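Local coordinates for protein acidocalcisomal pyrophosphatase (Trypanosoma brucei brucei, PDB 5C5V) that probably hydrolyses inorganic pyrophosphate in a magnesium-dependent catalytic domain that is joined to an N-terminal EF-hand domain, at residues A66-H71 against T77-M82. Sequence-based numbering, arbitrary orientation.
Sequences AWWCSH and TKCFSM
In the helical EF-hand domain, where helix 61-69 gives way to helix 73-87, Trp-68 reaches from the first helix to Cys-79 and Phe-80 on the second. With CG anti to the backbone N (chi1 170°), the indole extends from its helix and presents the outer carbons of its six-membered ring. The long, broad indole suits a gap in which the CA atoms of Trp-68 and Phe-80 lie 10.5 Å apart. Cys-79 meets the ring at its edge: Cys-79 SG lies close to the indole plane, 3.9 Å from Trp-68 CH2, a sulfur-aromatic contact in which a small, polarisable thiol faces the rim hydrogens. Next to it, CD1 of Phe-80 comes to 3.8 Å from CZ2 of Trp-68, and the two side chains cross at about a right angle, while Phe-80 CB lies close to Trp-68 CH2. The flat, apolar ring of Phe-80 can meet both the indole and, on helix 3-14, Ile-5 and Ile-8. No hydrogen bond links the segments; they meet through van der Waals and sulfur-aromatic contact. Trp-68 also touches Met-9 of helix 3-14, whereas Cys-79 touches Leu-36 of helix 26-36. Within segment 66-71, Ser-70 OG donates to Trp-67 O over 2.6 Å; serine's short side chain lets its hydroxyl join its own backbone N in donating to that carbonyl. His-71 CD2 lies 3.5 Å above the plane of the Trp-67 indole, toward its rim. Aromatic side chains packed between helices are typical of the hydrophobic core of EF-hand domains; here a cysteine sulfur adds to it.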
ATOM      1  N   ALA A  66     -14.614  35.410  34.605  1.00 76.84           N
ATOM      2  CA  ALA A  66     -14.530  36.634  35.386  1.00 77.61           C
ATOM      3  C   ALA A  66     -15.118  36.438  36.775  1.00 78.21           C
ATOM      4  O   ALA A  66     -14.521  36.849  37.774  1.00 78.89           O
ATOM      5  CB  ALA A  66     -15.238  37.774  34.666  1.00 77.66           C
ATOM      6  N   TRP A  67     -16.302  35.835  36.828  1.00 79.12           N
ATOM      7  CA  TRP A  67     -16.947  35.536  38.096  1.00 79.33           C
ATOM      8  C   TRP A  67     -16.061  34.646  38.960  1.00 79.78           C
ATOM      9  O   TRP A  67     -15.870  34.904  40.156  1.00 80.75           O
ATOM     10  CB  TRP A  67     -18.297  34.858  37.876  1.00 79.09           C
ATOM     11  CG  TRP A  67     -18.736  34.104  39.086  1.00 79.77           C
ATOM     12  CD1 TRP A  67     -19.355  34.612  40.195  1.00 80.74           C
ATOM     13  CD2 TRP A  67     -18.538  32.708  39.340  1.00 79.63           C
ATOM     14  NE1 TRP A  67     -19.571  33.610  41.116  1.00 81.03           N
ATOM     15  CE2 TRP A  67     -19.081  32.431  40.610  1.00 80.40           C
ATOM     16  CE3 TRP A  67     -17.957  31.663  38.614  1.00 78.90           C
ATOM     17  CZ2 TRP A  67     -19.065  31.150  41.167  1.00 80.30           C
ATOM     18  CZ3 TRP A  67     -17.942  30.393  39.166  1.00 78.86           C
ATOM     19  CH2 TRP A  67     -18.493  30.148  40.430  1.00 79.58           C
ATOM     20  N   TRP A  68     -15.517  33.602  38.349  1.00 77.56           N
ATOM     21  CA  TRP A  68     -14.680  32.659  39.065  1.00 77.63           C
ATOM     22  C   TRP A  68     -13.459  33.336  39.674  1.00 78.31           C
ATOM     23  O   TRP A  68     -13.146  33.130  40.849  1.00 78.75           O
ATOM     24  CB  TRP A  68     -14.234  31.539  38.142  1.00 76.79           C
ATOM     25  CG  TRP A  68     -13.180  30.671  38.735  1.00 76.82           C
ATOM     26  CD1 TRP A  68     -11.835  30.760  38.538  1.00 76.66           C
ATOM     27  CD2 TRP A  68     -13.384  29.575  39.627  1.00 76.98           C
ATOM     28  NE1 TRP A  68     -11.187  29.785  39.246  1.00 76.87           N
ATOM     29  CE2 TRP A  68     -12.113  29.041  39.926  1.00 77.02           C
ATOM     30  CE3 TRP A  68     -14.516  28.988  40.199  1.00 77.09           C
ATOM     31  CZ2 TRP A  68     -11.942  27.952  40.774  1.00 77.40           C
ATOM     32  CZ3 TRP A  68     -14.349  27.907  41.036  1.00 77.29           C
ATOM     33  CH2 TRP A  68     -13.070  27.399  41.318  1.00 77.69           C
ATOM     34  N   CYS A  69     -12.772  34.140  38.869  1.00 78.35           N
ATOM     35  CA  CYS A  69     -11.562  34.826  39.309  1.00 79.10           C
ATOM     36  C   CYS A  69     -11.829  35.892  40.372  1.00 80.17           C
ATOM     37  O   CYS A  69     -10.905  36.305  41.070  1.00 80.86           O
ATOM     38  CB  CYS A  69     -10.835  35.459  38.127  1.00 78.75           C
ATOM     39  SG  CYS A  69      -9.937  34.280  37.101  1.00 78.39           S
ATOM     40  N   SER A  70     -13.075  36.348  40.482  1.00 81.33           N
ATOM     41  CA  SER A  70     -13.424  37.389  41.441  1.00 82.19           C
ATOM     42  C   SER A  70     -13.580  36.867  42.874  1.00 82.93           C
ATOM     43  O   SER A  70     -13.651  37.648  43.813  1.00 84.03           O
ATOM     44  CB  SER A  70     -14.709  38.090  41.002  1.00 82.10           C
ATOM     45  OG  SER A  70     -15.843  37.291  41.286  1.00 82.01           O
ATOM     46  N   HIS A  71     -13.694  35.552  43.031  1.00 84.46           N
ATOM     47  CA  HIS A  71     -13.762  34.921  44.355  1.00 84.89           C
ATOM     48  C   HIS A  71     -12.408  34.960  45.060  1.00 85.70           C
ATOM     49  O   HIS A  71     -11.377  35.174  44.408  1.00 85.45           O
ATOM     50  CB  HIS A  71     -14.230  33.468  44.236  1.00 84.69           C
ATOM     51  CG  HIS A  71     -15.697  33.320  43.999  1.00 84.52           C
ATOM     52  ND1 HIS A  71     -16.608  33.220  45.030  1.00 85.13           N
ATOM     53  CD2 HIS A  71     -16.415  33.247  42.853  1.00 83.69           C
ATOM     54  CE1 HIS A  71     -17.824  33.093  44.531  1.00 84.54           C
ATOM     55  NE2 HIS A  71     -17.737  33.117  43.213  1.00 84.14           N
ATOM     56  N   THR A  77     -10.295  27.302  45.921  1.00 85.13           N
ATOM     57  CA  THR A  77      -9.444  26.109  45.884  1.00 84.95           C
ATOM     58  C   THR A  77     -10.095  24.905  46.588  1.00 84.91           C
ATOM     59  O   THR A  77      -9.737  23.761  46.298  1.00 84.50           O
ATOM     60  CB  THR A  77      -8.034  26.389  46.458  1.00 85.49           C
ATOM     61  OG1 THR A  77      -7.393  27.400  45.665  1.00 85.39           O
ATOM     62  CG2 THR A  77      -7.168  25.128  46.395  1.00 85.31           C
ATOM     63  N   LYS A  78     -11.011  25.138  47.532  1.00 83.68           N
ATOM     64  CA  LYS A  78     -11.629  23.990  48.191  1.00 83.70           C
ATOM     65  C   LYS A  78     -12.469  23.182  47.189  1.00 83.35           C
ATOM     66  O   LYS A  78     -12.300  21.960  47.077  1.00 82.96           O
ATOM     67  CB  LYS A  78     -12.526  24.398  49.351  1.00 84.36           C
ATOM     68  CG  LYS A  78     -13.777  25.169  48.961  1.00 84.25           C
ATOM     69  CD  LYS A  78     -14.498  25.655  50.205  1.00 84.67           C
ATOM     70  CE  LYS A  78     -15.723  26.483  49.870  1.00 84.78           C
ATOM     71  NZ  LYS A  78     -16.424  26.944  51.113  1.00 85.15           N
ATOM     72  N   CYS A  79     -13.337  23.856  46.427  1.00 82.15           N
ATOM     73  CA  CYS A  79     -14.195  23.133  45.495  1.00 81.45           C
ATOM     74  C   CYS A  79     -13.360  22.782  44.270  1.00 80.49           C
ATOM     75  O   CYS A  79     -13.602  21.773  43.617  1.00 80.06           O
ATOM     76  CB  CYS A  79     -15.431  23.949  45.084  1.00 81.29           C
ATOM     77  SG  CYS A  79     -15.207  24.980  43.588  1.00 80.30           S
ATOM     78  N   PHE A  80     -12.362  23.610  43.977  1.00 76.80           N
ATOM     79  CA  PHE A  80     -11.510  23.412  42.809  1.00 76.09           C
ATOM     80  C   PHE A  80     -10.766  22.084  42.852  1.00 75.97           C
ATOM     81  O   PHE A  80     -10.323  21.574  41.822  1.00 75.46           O
ATOM     82  CB  PHE A  80     -10.493  24.545  42.678  1.00 76.20           C
ATOM     83  CG  PHE A  80      -9.570  24.390  41.500  1.00 75.60           C
ATOM     84  CD1 PHE A  80      -9.996  24.707  40.215  1.00 74.95           C
ATOM     85  CD2 PHE A  80      -8.293  23.879  41.668  1.00 75.61           C
ATOM     86  CE1 PHE A  80      -9.153  24.545  39.116  1.00 74.37           C
ATOM     87  CE2 PHE A  80      -7.442  23.714  40.576  1.00 75.37           C
ATOM     88  CZ  PHE A  80      -7.875  24.046  39.298  1.00 74.60           C
ATOM     89  N   SER A  81     -10.596  21.526  44.038  1.00 75.47           N
ATOM     90  CA  SER A  81      -9.932  20.236  44.127  1.00 75.36           C
ATOM     91  C   SER A  81     -10.777  19.180  43.423  1.00 74.86           C
ATOM     92  O   SER A  81     -10.244  18.274  42.793  1.00 74.54           O
ATOM     93  CB  SER A  81      -9.677  19.845  45.580  1.00 76.28           C
ATOM     94  OG  SER A  81      -9.039  18.582  45.629  1.00 76.48           O
ATOM     95  N   MET A  82     -12.098  19.295  43.545  1.00 73.12           N
ATOM     96  CA  MET A  82     -13.004  18.409  42.822  1.00 72.76           C
ATOM     97  C   MET A  82     -12.927  18.675  41.321  1.00 71.90           C
ATOM     98  O   MET A  82     -12.750  17.754  40.534  1.00 71.39           O
ATOM     99  CB  MET A  82     -14.444  18.572  43.314  1.00 73.13           C
ATOM    100  CG  MET A  82     -15.462  17.842  42.434  1.00 73.07           C
ATOM    101  SD  MET A  82     -17.181  18.302  42.757  1.00 73.31           S
ATOM    102  CE  MET A  82     -17.114  20.091  42.665  1.00 72.58           C
TER